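Local coordinates for protein lactose Operon Repressor (Escherichia coli, PDB 1JYE) that represses transcription of the lactose operon by binding its operator DNA, and releases it when an inducer sugar binds, at residues 62-70 with 117-127. The protein carries 1 engineered substitution. Numbering follows the deposited sequence.
Sequences LLIGVATSS and QRVSGLIINYP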
ATOM      1  N   LEU A  62      23.299  12.365  11.513  1.00 32.68           N
ATOM      2  CA  LEU A  62      21.990  13.070  11.392  1.00 31.86           C
ATOM      3  C   LEU A  62      20.845  12.078  11.552  1.00 31.25           C
ATOM      4  O   LEU A  62      20.826  11.031  10.904  1.00 29.73           O
ATOM      5  CB  LEU A  62      21.892  13.766  10.034  1.00 33.97           C
ATOM      6  CG  LEU A  62      20.613  14.560   9.761  1.00 35.02           C
ATOM      7  CD1 LEU A  62      20.379  15.573  10.876  1.00 35.56           C
ATOM      8  CD2 LEU A  62      20.732  15.257   8.414  1.00 36.02           C
ATOM      9  N   LEU A  63      19.887  12.420  12.409  1.00 30.31           N
ATOM     10  CA  LEU A  63      18.750  11.544  12.672  1.00 28.59           C
ATOM     11  C   LEU A  63      17.437  12.303  12.860  1.00 27.73           C
ATOM     12  O   LEU A  63      17.364  13.253  13.641  1.00 29.08           O
ATOM     13  CB  LEU A  63      19.029  10.715  13.928  1.00 28.54           C
ATOM     14  CG  LEU A  63      17.971   9.711  14.385  1.00 27.93           C
ATOM     15  CD1 LEU A  63      17.963   8.517  13.449  1.00 28.46           C
ATOM     16  CD2 LEU A  63      18.277   9.261  15.805  1.00 29.00           C
ATOM     17  N   ILE A  64      16.401  11.877  12.145  1.00 24.75           N
ATOM     18  CA  ILE A  64      15.091  12.503  12.264  1.00 22.99           C
ATOM     19  C   ILE A  64      14.057  11.456  12.663  1.00 21.61           C
ATOM     20  O   ILE A  64      14.268  10.256  12.480  1.00 21.12           O
ATOM     21  CB  ILE A  64      14.661  13.185  10.950  1.00 24.95           C
ATOM     22  CG1 ILE A  64      14.629  12.169   9.807  1.00 25.77           C
ATOM     23  CG2 ILE A  64      15.621  14.327  10.631  1.00 26.37           C
ATOM     24  CD1 ILE A  64      14.221  12.769   8.470  1.00 28.19           C
ATOM     25  N   GLY A  65      12.944  11.915  13.222  1.00 18.01           N
ATOM     26  CA  GLY A  65      11.910  10.996  13.645  1.00 16.95           C
ATOM     27  C   GLY A  65      10.595  11.232  12.935  1.00 17.21           C
ATOM     28  O   GLY A  65      10.244  12.367  12.612  1.00 17.01           O
ATOM     29  N   VAL A  66       9.868  10.150  12.687  1.00 15.38           N
ATOM     30  CA  VAL A  66       8.576  10.238  12.023  1.00 15.56           C
ATOM     31  C   VAL A  66       7.509   9.533  12.853  1.00 16.12           C
ATOM     32  O   VAL A  66       7.651   8.355  13.182  1.00 15.27           O
ATOM     33  CB  VAL A  66       8.603   9.572  10.623  1.00 15.95           C
ATOM     34  CG1 VAL A  66       7.213   9.631   9.997  1.00 17.10           C
ATOM     35  CG2 VAL A  66       9.617  10.268   9.722  1.00 15.53           C
ATOM     36  N   ALA A  67       6.457  10.265  13.210  1.00 15.57           N
ATOM     37  CA  ALA A  67       5.335   9.690  13.947  1.00 16.19           C
ATOM     38  C   ALA A  67       4.310   9.527  12.831  1.00 16.28           C
ATOM     39  O   ALA A  67       3.898  10.510  12.216  1.00 16.50           O
ATOM     40  CB  ALA A  67       4.829  10.664  15.009  1.00 15.56           C
ATOM     41  N   THR A  68       3.891   8.298  12.555  1.00 15.96           N
ATOM     42  CA  THR A  68       2.978   8.094  11.435  1.00 15.23           C
ATOM     43  C   THR A  68       1.757   7.219  11.654  1.00 16.33           C
ATOM     44  O   THR A  68       1.747   6.337  12.514  1.00 16.65           O
ATOM     45  CB  THR A  68       3.751   7.502  10.232  1.00 15.65           C
ATOM     46  OG1 THR A  68       2.858   7.302   9.130  1.00 15.54           O
ATOM     47  CG2 THR A  68       4.377   6.164  10.618  1.00 16.48           C
ATOM     48  N   SER A  69       0.728   7.479  10.852  1.00 16.44           N
ATOM     49  CA  SER A  69      -0.489   6.685  10.880  1.00 17.34           C
ATOM     50  C   SER A  69      -0.030   5.327  10.357  1.00 17.36           C
ATOM     51  O   SER A  69       1.052   5.220   9.780  1.00 18.20           O
ATOM     52  CB  SER A  69      -1.536   7.267   9.928  1.00 18.73           C
ATOM     53  OG  SER A  69      -1.956   8.555  10.344  1.00 19.94           O
ATOM     54  N   SER A  70      -0.852   4.302  10.542  1.00 17.91           N
ATOM     55  CA  SER A  70      -0.494   2.961  10.097  1.00 18.11           C
ATOM     56  C   SER A  70      -0.001   2.885   8.655  1.00 18.27           C
ATOM     57  O   SER A  70      -0.624   3.424   7.738  1.00 17.28           O
ATOM     58  CB  SER A  70      -1.682   2.015  10.268  1.00 19.39           C
ATOM     59  OG  SER A  70      -1.362   0.735   9.749  1.00 20.00           O
ATOM     60  N   GLN A 117      15.063   9.055  21.521  1.00 28.64           N
ATOM     61  CA  GLN A 117      16.065   8.479  20.629  1.00 28.98           C
ATOM     62  C   GLN A 117      16.996   9.565  20.097  1.00 29.25           C
ATOM     63  O   GLN A 117      17.814   9.322  19.213  1.00 29.73           O
ATOM     64  CB  GLN A 117      15.391   7.745  19.466  1.00 29.08           C
ATOM     65  CG  GLN A 117      14.601   6.512  19.882  1.00 29.61           C
ATOM     66  CD  GLN A 117      15.434   5.533  20.695  1.00 30.12           C
ATOM     67  OE1 GLN A 117      16.581   5.248  20.354  1.00 30.50           O
ATOM     68  NE2 GLN A 117      14.854   5.011  21.769  1.00 30.96           N
ATOM     69  N   ARG A 118      16.853  10.768  20.647  1.00 30.35           N
ATOM     70  CA  ARG A 118      17.675  11.914  20.274  1.00 31.03           C
ATOM     71  C   ARG A 118      17.532  12.406  18.835  1.00 29.91           C
ATOM     72  O   ARG A 118      18.519  12.781  18.203  1.00 28.92           O
ATOM     73  CB  ARG A 118      19.155  11.622  20.551  1.00 34.33           C
ATOM     74  CG  ARG A 118      19.475  11.257  21.993  1.00 38.53           C
ATOM     75  CD  ARG A 118      20.960  11.442  22.273  1.00 42.56           C
ATOM     76  NE  ARG A 118      21.791  10.804  21.254  1.00 45.80           N
ATOM     77  CZ  ARG A 118      23.106  10.975  21.147  1.00 47.69           C
ATOM     78  NH1 ARG A 118      23.746  11.768  21.996  1.00 49.10           N
ATOM     79  NH2 ARG A 118      23.780  10.357  20.185  1.00 48.20           N
ATOM     80  N   VAL A 119      16.311  12.413  18.313  1.00 28.64           N
ATOM     81  CA  VAL A 119      16.093  12.899  16.956  1.00 27.54           C
ATOM     82  C   VAL A 119      16.217  14.424  16.994  1.00 26.72           C
ATOM     83  O   VAL A 119      15.903  15.045  18.012  1.00 27.09           O
ATOM     84  CB  VAL A 119      14.693  12.507  16.437  1.00 26.11           C
ATOM     85  CG1 VAL A 119      14.553  10.993  16.419  1.00 26.02           C
ATOM     86  CG2 VAL A 119      13.613  13.129  17.310  1.00 25.69           C
ATOM     87  N   SER A 120      16.680  15.023  15.899  1.00 25.41           N
ATOM     88  CA  SER A 120      16.848  16.475  15.837  1.00 25.61           C
ATOM     89  C   SER A 120      15.760  17.151  15.009  1.00 23.41           C
ATOM     90  O   SER A 120      15.811  18.357  14.756  1.00 23.38           O
ATOM     91  CB  SER A 120      18.225  16.825  15.262  1.00 27.41           C
ATOM     92  OG  SER A 120      18.372  16.354  13.934  1.00 30.17           O
ATOM     93  N   GLY A 121      14.777  16.363  14.590  1.00 21.14           N
ATOM     94  CA  GLY A 121      13.680  16.889  13.800  1.00 19.72           C
ATOM     95  C   GLY A 121      12.560  15.873  13.772  1.00 18.86           C
ATOM     96  O   GLY A 121      12.813  14.669  13.786  1.00 18.52           O
ATOM     97  N   LEU A 122      11.320  16.352  13.732  1.00 16.45           N
ATOM     98  CA  LEU A 122      10.167  15.465  13.719  1.00 16.45           C
ATOM     99  C   LEU A 122       9.179  15.742  12.595  1.00 16.14           C
ATOM    100  O   LEU A 122       8.839  16.891  12.324  1.00 15.89           O
ATOM    101  CB  LEU A 122       9.413  15.573  15.047  1.00 18.58           C
ATOM    102  CG  LEU A 122      10.139  15.127  16.314  1.00 21.14           C
ATOM    103  CD1 LEU A 122       9.419  15.676  17.538  1.00 23.11           C
ATOM    104  CD2 LEU A 122      10.196  13.610  16.354  1.00 23.59           C
ATOM    105  N   ILE A 123       8.733  14.679  11.934  1.00 13.71           N
ATOM    106  CA  ILE A 123       7.716  14.807  10.899  1.00 13.48           C
ATOM    107  C   ILE A 123       6.500  14.076  11.464  1.00 15.22           C
ATOM    108  O   ILE A 123       6.569  12.886  11.784  1.00 16.20           O
ATOM    109  CB  ILE A 123       8.154  14.158   9.566  1.00 13.64           C
ATOM    110  CG1 ILE A 123       9.363  14.911   9.004  1.00 15.81           C
ATOM    111  CG2 ILE A 123       7.002  14.200   8.572  1.00 15.06           C
ATOM    112  CD1 ILE A 123       9.911  14.344   7.703  1.00 15.35           C
ATOM    113  N   ILE A 124       5.397  14.800  11.624  1.00 13.66           N
ATOM    114  CA  ILE A 124       4.172  14.227  12.172  1.00 14.60           C
ATOM    115  C   ILE A 124       3.199  13.912  11.037  1.00 14.41           C
ATOM    116  O   ILE A 124       2.505  14.798  10.524  1.00 14.78           O
ATOM    117  CB  ILE A 124       3.500  15.206  13.166  1.00 15.03           C
ATOM    118  CG1 ILE A 124       4.529  15.717  14.184  1.00 17.42           C
ATOM    119  CG2 ILE A 124       2.355  14.508  13.889  1.00 16.15           C
ATOM    120  CD1 ILE A 124       5.143  14.637  15.056  1.00 19.56           C
ATOM    121  N   ASN A 125       3.163  12.642  10.648  1.00 13.94           N
ATOM    122  CA  ASN A 125       2.301  12.168   9.569  1.00 14.82           C
ATOM    123  C   ASN A 125       1.104  11.448  10.191  1.00 16.00           C
ATOM    124  O   ASN A 125       0.869  10.266   9.940  1.00 14.65           O
ATOM    125  CB  ASN A 125       3.109  11.219   8.677  1.00 16.83           C
ATOM    126  CG  ASN A 125       2.355  10.797   7.439  1.00 19.61           C
ATOM    127  OD1 ASN A 125       1.756  11.626   6.755  1.00 21.22           O
ATOM    128  ND2 ASN A 125       2.393   9.501   7.132  1.00 20.56           N
ATOM    129  N   TYR A 126       0.343  12.187  10.993  1.00 16.14           N
ATOM    130  CA  TYR A 126      -0.808  11.649  11.709  1.00 16.45           C
ATOM    131  C   TYR A 126      -1.896  12.730  11.748  1.00 16.25           C
ATOM    132  O   TYR A 126      -1.602  13.893  12.003  1.00 16.83           O
ATOM    133  CB  TYR A 126      -0.360  11.287  13.127  1.00 17.58           C
ATOM    134  CG  TYR A 126      -1.403  10.595  13.965  1.00 19.05           C
ATOM    135  CD1 TYR A 126      -1.668   9.236  13.803  1.00 20.55           C
ATOM    136  CD2 TYR A 126      -2.133  11.300  14.919  1.00 20.34           C
ATOM    137  CE1 TYR A 126      -2.637   8.596  14.573  1.00 21.33           C
ATOM    138  CE2 TYR A 126      -3.103  10.674  15.693  1.00 22.70           C
ATOM    139  CZ  TYR A 126      -3.351   9.322  15.516  1.00 23.49           C
ATOM    140  OH  TYR A 126      -4.312   8.703  16.280  1.00 25.63           O
ATOM    141  N   PRO A 127      -3.166  12.358  11.507  1.00 15.94           N
ATOM    142  CA  PRO A 127      -4.261  13.340  11.514  1.00 15.66           C
ATOM    143  C   PRO A 127      -4.543  13.975  12.873  1.00 15.27           C
ATOM    144  O   PRO A 127      -4.853  13.285  13.840  1.00 16.64           O
ATOM    145  CB  PRO A 127      -5.443  12.533  10.984  1.00 16.03           C
ATOM    146  CG  PRO A 127      -5.173  11.169  11.535  1.00 17.39           C
ATOM    147  CD  PRO A 127      -3.687  10.996  11.290  1.00 17.01           C
TER
HETATM  148  O   HOH W   1      20.534  14.341  14.636  1.00 40.00           O
HETATM  149  O   HOH W   2      -1.919  10.429   8.333  1.00 23.10           O
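Leu63 lays its CD2 methyl against the chain at Gln117, 3.4 Å from Gln117 O, and its side chain slants across Val119 CG1. From there strands 63-68 and 122-125 run parallel, their axes 14° apart and 4.7 Å at closest approach. The hydrogen bonds pass back and forth: Ser120 N to Leu63 O, Gly65 N to Gly121 O, Ile123 N to Gly65 O, Ala67 N to Ile123 O, Asn125 N to Ala67 O and Ser69 N to Asn125 O. The methyls Val119 CG1 and Leu122 CD2 lie against the bare backbone of Gly65, CG1 3.7 Å from Gly65 N and CD2 4.1 Å from Gly65 CA. Ala67 CB meets Ile124 CD1 at 4.0 Å on this face. On the other, Val66 and Ile123 lie side by side, as do Thr68 and Asn125. Asn125 ND2 donates to Thr68 OG1 at 3.0 Å, its side chain extended away from the backbone N (chi1 -173°) and the hydroxyl lying 20° out of the amide plane. Thr68 OG1 in turn donates to a lone pair of Ser69 O, which fixes its rotation. A valine in place of Thr68 would probably leave Asn125 ND2 without this acceptor and its amide freer to turn. Water bridges Leu63 N and Ser120 OG at the start of the pair. The two strands form the middle of a parallel sheet ordered 93-98, 63-68, 122-125, 145-147, the core of one of the two Rossmann-like subdomains of the periplasmic-binding-protein fold; helix 293-308 covers Ile64 and Ile123, and helix 74-89 packs on Thr68 and Asn125.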